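Local coordinates for tyrosine specific protein phosphatase (Trypanosoma cruzi, PDB 4AZ1) that probably removes phosphate from phosphotyrosine residues of proteins, as a member of the classical protein tyrosine phosphatase family, at residues D103-K111 with L176-F186; P74-I82 with K89-V97. All coordinates share one frame; numbering follows the deposited sequence. Where two conformers were deposited one is given.

How the contacts relate
Both contacts reach the one large mixed sheet of the phosphatase domain, on the same side of the chain's centre, with their own centres about 16 Å apart. Contact 2 comes first along the chain and lies deep: the outermost strand 79-82 paired with its neighbour 90-93 by main-chain hydrogen bonds, with a buried polar end around N78 and Q94. Contact 1 lies further out, partly buried, and packs a helix on a hairpin through leucines and one tyrosine, with a single hydrogen bond between its segments. Strand 90-93 of contact 2 leads on to helix 101-110 of contact 1, and the two also touch directly, D103 and M107 of the helix packing against Y75.

Contact 1 (D103-K111 with L176-F186); sequences DFLAMLYEK and LQRADEPPHKF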
# COMPACT_ATOMS: atom_id res chain seq x y z
N ASP A 103 -0.72 -5.04 -2.50
CA ASP A 103 -1.38 -6.20 -3.11
C ASP A 103 -1.65 -5.96 -4.59
O ASP A 103 -1.45 -6.84 -5.43
CB ASP A 103 -2.71 -6.47 -2.41
CG ASP A 103 -2.55 -6.69 -0.92
OD1 ASP A 103 -2.22 -5.71 -0.20
OD2 ASP A 103 -2.77 -7.84 -0.48
N PHE A 104 -2.13 -4.76 -4.90
CA PHE A 104 -2.53 -4.45 -6.26
C PHE A 104 -1.29 -4.48 -7.16
O PHE A 104 -1.30 -5.13 -8.22
CB PHE A 104 -3.20 -3.07 -6.28
CG PHE A 104 -3.67 -2.63 -7.64
CD1 PHE A 104 -4.76 -3.24 -8.26
CD2 PHE A 104 -3.06 -1.56 -8.29
CE1 PHE A 104 -5.21 -2.80 -9.51
CE2 PHE A 104 -3.50 -1.13 -9.54
CZ PHE A 104 -4.57 -1.74 -10.15
N LEU A 105 -0.23 -3.82 -6.72
CA LEU A 105 1.00 -3.75 -7.51
C LEU A 105 1.64 -5.13 -7.65
O LEU A 105 2.20 -5.47 -8.71
CB LEU A 105 1.99 -2.75 -6.89
CG LEU A 105 1.52 -1.30 -6.83
CD1 LEU A 105 2.61 -0.35 -6.30
CD2 LEU A 105 1.02 -0.81 -8.17
N ALA A 106 1.58 -5.91 -6.57
CA ALA A 106 2.14 -7.25 -6.59
C ALA A 106 1.41 -8.11 -7.62
O ALA A 106 2.02 -8.94 -8.31
CB ALA A 106 2.05 -7.89 -5.22
N MET A 107 0.09 -7.94 -7.68
CA MET A 107 -0.73 -8.63 -8.66
C MET A 107 -0.30 -8.25 -10.06
O MET A 107 -0.07 -9.13 -10.89
CB MET A 107 -2.21 -8.29 -8.47
CG MET A 107 -3.15 -9.00 -9.45
SD MET A 107 -3.40 -8.08 -11.00
CE MET A 107 -3.93 -6.49 -10.32
N LEU A 108 -0.17 -6.95 -10.32
CA LEU A 108 0.24 -6.47 -11.64
C LEU A 108 1.56 -7.11 -12.01
O LEU A 108 1.78 -7.52 -13.16
CB LEU A 108 0.42 -4.96 -11.64
CG LEU A 108 -0.83 -4.12 -11.47
CD1 LEU A 108 -0.47 -2.64 -11.56
CD2 LEU A 108 -1.82 -4.53 -12.57
N TYR A 109 2.44 -7.22 -11.02
CA TYR A 109 3.78 -7.70 -11.25
C TYR A 109 3.83 -9.20 -11.48
O TYR A 109 4.44 -9.66 -12.45
CB TYR A 109 4.70 -7.33 -10.07
CG TYR A 109 6.12 -7.74 -10.32
CD1 TYR A 109 6.96 -6.97 -11.11
CD2 TYR A 109 6.62 -8.93 -9.78
CE1 TYR A 109 8.27 -7.35 -11.35
CE2 TYR A 109 7.94 -9.32 -10.02
CZ TYR A 109 8.75 -8.52 -10.80
OH TYR A 109 10.05 -8.91 -11.04
N GLU A 110 3.22 -9.97 -10.58
CA GLU A 110 3.25 -11.43 -10.68
C GLU A 110 2.48 -11.93 -11.91
O GLU A 110 2.89 -12.90 -12.56
CB GLU A 110 2.68 -12.07 -9.41
CG GLU A 110 2.88 -13.59 -9.33
CD GLU A 110 1.61 -14.33 -8.99
OE1 GLU A 110 0.74 -13.75 -8.31
OE2 GLU A 110 1.47 -15.51 -9.41
N LYS A 111 1.37 -11.26 -12.24
CA LYS A 111 0.54 -11.67 -13.37
C LYS A 111 1.01 -11.07 -14.69
O LYS A 111 0.47 -11.41 -15.75
CB LYS A 111 -0.94 -11.32 -13.12
CG LYS A 111 -1.58 -12.18 -12.05
CD LYS A 111 -1.47 -13.64 -12.43
CE LYS A 111 -1.96 -14.55 -11.31
NZ LYS A 111 -2.09 -15.98 -11.76
N LEU A 176 7.49 -1.76 -13.03
CA LEU A 176 7.41 -2.37 -11.71
C LEU A 176 8.63 -3.24 -11.49
O LEU A 176 9.02 -4.01 -12.39
CB LEU A 176 6.15 -3.23 -11.59
CG LEU A 176 4.91 -2.51 -11.08
CD1 LEU A 176 3.67 -3.37 -11.26
CD2 LEU A 176 5.12 -2.17 -9.62
N GLN A 177 9.24 -3.14 -10.31
CA GLN A 177 10.39 -3.97 -10.00
C GLN A 177 10.41 -4.46 -8.54
O GLN A 177 10.05 -3.71 -7.63
CB GLN A 177 11.69 -3.24 -10.33
CG GLN A 177 12.86 -4.19 -10.56
CD GLN A 177 14.15 -3.47 -10.92
OE1 GLN A 177 14.17 -2.24 -11.09
NE2 GLN A 177 15.25 -4.22 -11.03
N ARG A 178 10.83 -5.71 -8.35
CA ARG A 178 11.19 -6.24 -7.04
C ARG A 178 12.69 -6.46 -7.07
O ARG A 178 13.26 -6.70 -8.13
CB ARG A 178 10.53 -7.60 -6.76
CG ARG A 178 9.03 -7.68 -7.00
CD ARG A 178 8.46 -9.01 -6.51
NE ARG A 178 8.08 -8.95 -5.11
CZ ARG A 178 6.82 -8.83 -4.69
NH1 ARG A 178 5.82 -8.78 -5.56
NH2 ARG A 178 6.56 -8.78 -3.39
N ALA A 179 13.34 -6.38 -5.91
CA ALA A 179 14.79 -6.57 -5.86
C ALA A 179 15.21 -7.96 -6.34
O ALA A 179 14.58 -8.96 -6.00
CB ALA A 179 15.32 -6.30 -4.46
N ASP A 180 16.27 -7.99 -7.14
CA ASP A 180 16.84 -9.22 -7.68
C ASP A 180 15.87 -10.00 -8.58
O ASP A 180 16.00 -11.22 -8.75
CB ASP A 180 17.40 -10.11 -6.56
CG ASP A 180 18.33 -9.36 -5.62
OD1 ASP A 180 19.01 -8.42 -6.08
OD2 ASP A 180 18.37 -9.71 -4.42
N GLU A 181 14.89 -9.30 -9.15
CA GLU A 181 13.99 -9.91 -10.13
C GLU A 181 13.87 -9.02 -11.36
O GLU A 181 14.11 -7.82 -11.28
CB GLU A 181 12.61 -10.19 -9.50
CG GLU A 181 12.63 -11.26 -8.41
CD GLU A 181 11.25 -11.78 -8.07
OE1 GLU A 181 10.40 -11.89 -8.99
OE2 GLU A 181 11.01 -12.10 -6.89
N PRO A 182 13.51 -9.61 -12.52
CA PRO A 182 13.43 -8.78 -13.73
C PRO A 182 12.30 -7.76 -13.67
O PRO A 182 11.21 -8.06 -13.16
CB PRO A 182 13.19 -9.80 -14.84
CG PRO A 182 12.67 -11.02 -14.15
CD PRO A 182 13.33 -11.04 -12.81
N PRO A 183 12.56 -6.53 -14.16
CA PRO A 183 11.54 -5.48 -14.19
C PRO A 183 10.37 -5.84 -15.10
O PRO A 183 10.53 -6.63 -16.03
CB PRO A 183 12.30 -4.26 -14.75
CG PRO A 183 13.55 -4.82 -15.41
CD PRO A 183 13.87 -6.09 -14.68
N HIS A 184 9.20 -5.27 -14.83
CA HIS A 184 8.03 -5.47 -15.67
C HIS A 184 7.43 -4.13 -16.08
O HIS A 184 7.03 -3.33 -15.22
CB HIS A 184 6.97 -6.32 -14.96
CG HIS A 184 5.67 -6.41 -15.70
ND1 HIS A 184 5.52 -7.17 -16.85
CD2 HIS A 184 4.47 -5.83 -15.48
CE1 HIS A 184 4.28 -7.05 -17.29
NE2 HIS A 184 3.62 -6.25 -16.48
N LYS A 185 7.38 -3.89 -17.39
CA LYS A 185 6.79 -2.67 -17.93
C LYS A 185 5.29 -2.84 -18.11
O LYS A 185 4.82 -3.92 -18.48
CB LYS A 185 7.42 -2.32 -19.27
CG LYS A 185 8.91 -2.01 -19.19
CD LYS A 185 9.46 -1.61 -20.55
CE LYS A 185 10.92 -1.18 -20.42
NZ LYS A 185 11.46 -0.69 -21.71
N PHE A 186 4.54 -1.78 -17.85
CA PHE A 186 3.12 -1.77 -18.16
C PHE A 186 2.64 -0.34 -18.41
O PHE A 186 3.33 0.64 -18.06
CB PHE A 186 2.29 -2.47 -17.06
CG PHE A 186 2.05 -1.64 -15.83
CD1 PHE A 186 3.02 -1.53 -14.83
CD2 PHE A 186 0.84 -0.96 -15.66
CE1 PHE A 186 2.79 -0.77 -13.69
CE2 PHE A 186 0.59 -0.20 -14.52
CZ PHE A 186 1.57 -0.11 -13.53
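Y109 reaches from helix 101-110 into the loop that joins strands 169-177 and 184-191, and its ring is held on several sides. With CG anti to the backbone N (chi1 -176°), the ring leaves the helix and slides past L176, which runs the opposite way, Y109 CD1 lying 3.9 Å from L176 CB. R178 comes over one face: its CG sits 3.9 Å from the ring centroid, a CH-pi contact displaced toward the rim, and its bend at chi3 carries the guanidinium back along the helix, so that NH1 ends 3.9 Å from A106 CB, which meets the group at its edge. The small alanine lets the guanidinium lie close to the helix. At the far end Y109 OH donates to P182 O at 2.6 Å, approaching 29° out of the carbonyl plane. Tyrosine suits this place because one residue supplies both a flat apolar ring for the arginine methylenes and a donor for a main-chain oxygen of the loop.

Toward the sheet the chemistry turns apolar. L176 CD1 packs 3.6 Å from L108 CB, while L108 CD1 meets the F186 ring off-centre in a second CH-pi contact, the two side chains crossing at about a right angle.

The axis of helix segment 103-110 crosses that of strand segment 184-186 at 104°, 9.4 Å away at closest approach. V116 of strand 115-118 continues the apolar layer beside L108 and F186, H184 NE2 bonds to I113 O just beyond the helix, and L151 of strand 151-164 packs on A106, Y109 and R178.

Contact 2 (P74-I82 with K89-V97); sequences PYYINGNLI and KFVACQAPV. With FMT (formic acid), chain H.
N78 and Q94 meet at the end of the strand pair, N78 just before strand 79-82 and Q94 just after strand 90-93, their side chains crossing at about a right angle. N78 CB lies 3.4 Å from Q94 CD, and the two amide planes are 33° apart. Q94 takes the less common first torsion (chi1 66°), with CG between the backbone N and the carbonyl carbon, and is then extended, bringing NE2 to 3.0 Å from O1 of a formic acid molecule, probably from the crystallisation liquor. The same O1 accepts from N78 N at 2.8 Å, so two donors grip it. Both amides are also fastened from outside: Q94 bonds to K48 O and R50 N, N78 to I54 O and R267. Asparagine and glutamine suit this buried place because each offers a donor and an acceptor.

Next to them Q94 N bonds to N78 O, nearly in line with the carbonyl, and strands 79-82 and 90-93 continue as an antiparallel beta hairpin at one edge of the central sheet of the phosphatase domain; V222 and V224 of strand 222-225 pair with the inner strand. At the non-hydrogen-bonded pair G79 and C93 the CA atoms are only 3.9 Å apart, and G79 CA lies 3.6 Å from C93 CB: the strands come this close where glycine has no side chain.

The alternation of side chains sorts them between two faces. On that of L81, V91 and C93, I77 is turned by chi1 74° and an extended chi2 so that its CD1 lies 3.9 Å from V91 CG1, crossing it at about a right angle. On the other, I82 CG1 packs 3.9 Å from A92 CB, the small methyl also touching T233 and I237 of helix 232-247, where F90 also rests on I237.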
# COMPACT_ATOMS: atom_id res chain seq x y z
N PRO A 74 -1.00 -14.80 -1.96
CA PRO A 74 -0.77 -14.03 -0.74
C PRO A 74 -1.23 -12.57 -0.81
O PRO A 74 -0.85 -11.77 0.05
CB PRO A 74 0.76 -14.07 -0.60
CG PRO A 74 1.24 -14.11 -2.02
CD PRO A 74 0.22 -14.90 -2.79
N TYR A 75 -2.03 -12.22 -1.80
CA TYR A 75 -2.56 -10.87 -1.82
C TYR A 75 -4.01 -10.84 -2.25
O TYR A 75 -4.52 -11.78 -2.86
CB TYR A 75 -1.72 -9.94 -2.69
CG TYR A 75 -1.43 -10.51 -4.06
CD1 TYR A 75 -2.41 -10.51 -5.03
CD2 TYR A 75 -0.18 -11.03 -4.36
CE1 TYR A 75 -2.16 -11.02 -6.28
CE2 TYR A 75 0.08 -11.54 -5.61
CZ TYR A 75 -0.92 -11.53 -6.57
OH TYR A 75 -0.68 -12.04 -7.82
N TYR A 76 -4.67 -9.75 -1.92
CA TYR A 76 -6.09 -9.60 -2.18
C TYR A 76 -6.34 -8.32 -2.94
O TYR A 76 -5.92 -7.23 -2.52
CB TYR A 76 -6.90 -9.62 -0.88
CG TYR A 76 -8.35 -9.20 -1.05
CD1 TYR A 76 -9.32 -10.12 -1.41
CD2 TYR A 76 -8.74 -7.88 -0.84
CE1 TYR A 76 -10.63 -9.75 -1.57
CE2 TYR A 76 -10.07 -7.50 -0.99
CZ TYR A 76 -11.00 -8.44 -1.36
OH TYR A 76 -12.32 -8.07 -1.51
N ILE A 77 -7.01 -8.46 -4.08
CA ILE A 77 -7.64 -7.34 -4.70
C ILE A 77 -9.14 -7.66 -4.74
O ILE A 77 -9.53 -8.83 -4.94
CB ILE A 77 -7.06 -7.01 -6.09
CG1 ILE A 77 -7.51 -8.03 -7.13
CG2 ILE A 77 -5.51 -6.93 -6.01
CD1 ILE A 77 -7.49 -7.48 -8.56
N ASN A 78 -9.97 -6.67 -4.48
CA ASN A 78 -11.42 -6.83 -4.63
C ASN A 78 -11.69 -6.81 -6.14
O ASN A 78 -11.98 -5.75 -6.71
CB ASN A 78 -12.14 -5.68 -3.92
CG ASN A 78 -13.64 -5.81 -3.94
OD1 ASN A 78 -14.24 -6.23 -4.93
ND2 ASN A 78 -14.27 -5.41 -2.84
N GLY A 79 -11.56 -7.96 -6.79
CA GLY A 79 -11.66 -8.00 -8.24
C GLY A 79 -12.04 -9.35 -8.80
O GLY A 79 -11.86 -10.38 -8.15
N ASN A 80 -12.57 -9.35 -10.02
CA ASN A 80 -12.99 -10.60 -10.66
C ASN A 80 -12.54 -10.68 -12.10
O ASN A 80 -12.42 -9.66 -12.79
CB ASN A 80 -14.51 -10.73 -10.61
CG ASN A 80 -15.05 -10.79 -9.19
OD1 ASN A 80 -15.35 -9.75 -8.59
ND2 ASN A 80 -15.20 -12.01 -8.66
N LEU A 81 -12.29 -11.91 -12.55
CA LEU A 81 -11.93 -12.17 -13.94
C LEU A 81 -13.19 -12.11 -14.80
O LEU A 81 -14.12 -12.87 -14.59
CB LEU A 81 -11.31 -13.57 -14.07
CG LEU A 81 -10.73 -13.93 -15.44
CD1 LEU A 81 -9.64 -12.96 -15.80
CD2 LEU A 81 -10.19 -15.37 -15.50
N ILE A 82 -13.23 -11.20 -15.77
CA ILE A 82 -14.39 -11.18 -16.65
C ILE A 82 -14.06 -11.83 -17.98
O ILE A 82 -13.17 -11.37 -18.70
CB ILE A 82 -14.90 -9.76 -16.90
CG1 ILE A 82 -15.02 -9.00 -15.57
CG2 ILE A 82 -16.24 -9.81 -17.65
CD1 ILE A 82 -16.13 -9.51 -14.67
N LYS A 89 -9.78 -10.89 -22.03
CA LYS A 89 -10.41 -11.04 -20.72
C LYS A 89 -10.05 -9.80 -19.94
O LYS A 89 -9.12 -9.07 -20.29
CB LYS A 89 -9.86 -12.26 -19.98
CG LYS A 89 -10.04 -13.58 -20.70
CD LYS A 89 -9.84 -14.74 -19.73
CE LYS A 89 -9.94 -16.09 -20.44
NZ LYS A 89 -10.04 -17.23 -19.47
N PHE A 90 -10.79 -9.56 -18.86
CA PHE A 90 -10.60 -8.35 -18.09
C PHE A 90 -10.54 -8.69 -16.62
O PHE A 90 -11.08 -9.71 -16.18
CB PHE A 90 -11.75 -7.38 -18.38
CG PHE A 90 -11.76 -6.90 -19.79
CD1 PHE A 90 -12.42 -7.62 -20.79
CD2 PHE A 90 -11.06 -5.74 -20.15
CE1 PHE A 90 -12.41 -7.17 -22.11
CE2 PHE A 90 -11.05 -5.29 -21.47
CZ PHE A 90 -11.72 -6.01 -22.45
N VAL A 91 -9.84 -7.86 -15.85
CA VAL A 91 -9.96 -7.90 -14.41
C VAL A 91 -10.70 -6.64 -13.98
O VAL A 91 -10.17 -5.53 -14.07
CB VAL A 91 -8.59 -8.00 -13.71
CG1 VAL A 91 -8.78 -7.98 -12.20
CG2 VAL A 91 -7.88 -9.29 -14.12
N ALA A 92 -11.95 -6.81 -13.56
CA ALA A 92 -12.73 -5.68 -13.07
C ALA A 92 -12.49 -5.60 -11.56
O ALA A 92 -12.76 -6.57 -10.85
CB ALA A 92 -14.23 -5.87 -13.37
N CYS A 93 -12.00 -4.47 -11.07
CA CYS A 93 -11.71 -4.40 -9.64
C CYS A 93 -11.90 -3.00 -9.12
O CYS A 93 -12.08 -2.07 -9.91
CB CYS A 93 -10.28 -4.88 -9.36
SG CYS A 93 -9.01 -3.90 -10.20
N GLN A 94 -11.88 -2.86 -7.80
CA GLN A 94 -12.04 -1.54 -7.18
C GLN A 94 -10.72 -0.79 -7.32
O GLN A 94 -9.69 -1.39 -7.69
CB GLN A 94 -12.35 -1.71 -5.68
CG GLN A 94 -11.18 -2.33 -4.93
CD GLN A 94 -11.38 -2.42 -3.42
OE1 GLN A 94 -12.47 -2.17 -2.90
NE2 GLN A 94 -10.31 -2.77 -2.71
N ALA A 95 -10.75 0.51 -7.05
CA ALA A 95 -9.51 1.26 -6.85
C ALA A 95 -8.98 0.81 -5.49
O ALA A 95 -9.67 0.96 -4.47
CB ALA A 95 -9.79 2.79 -6.85
N PRO A 96 -7.77 0.23 -5.46
CA PRO A 96 -7.22 -0.27 -4.18
C PRO A 96 -7.08 0.84 -3.14
O PRO A 96 -6.75 1.98 -3.50
CB PRO A 96 -5.83 -0.81 -4.56
CG PRO A 96 -5.45 -0.01 -5.83
CD PRO A 96 -6.78 0.15 -6.56
N VAL A 97 -7.37 0.53 -1.88
CA VAL A 97 -7.15 1.48 -0.80
C VAL A 97 -5.66 1.48 -0.48
O VAL A 97 -4.93 0.60 -0.93
CB VAL A 97 -7.99 1.15 0.44
CG1 VAL A 97 -9.48 1.07 0.08
CG2 VAL A 97 -7.53 -0.16 1.07
C FMT H . -8.00 -3.55 -5.46
O1 FMT H . -8.54 -4.24 -4.58
O2 FMT H . -8.24 -3.62 -6.68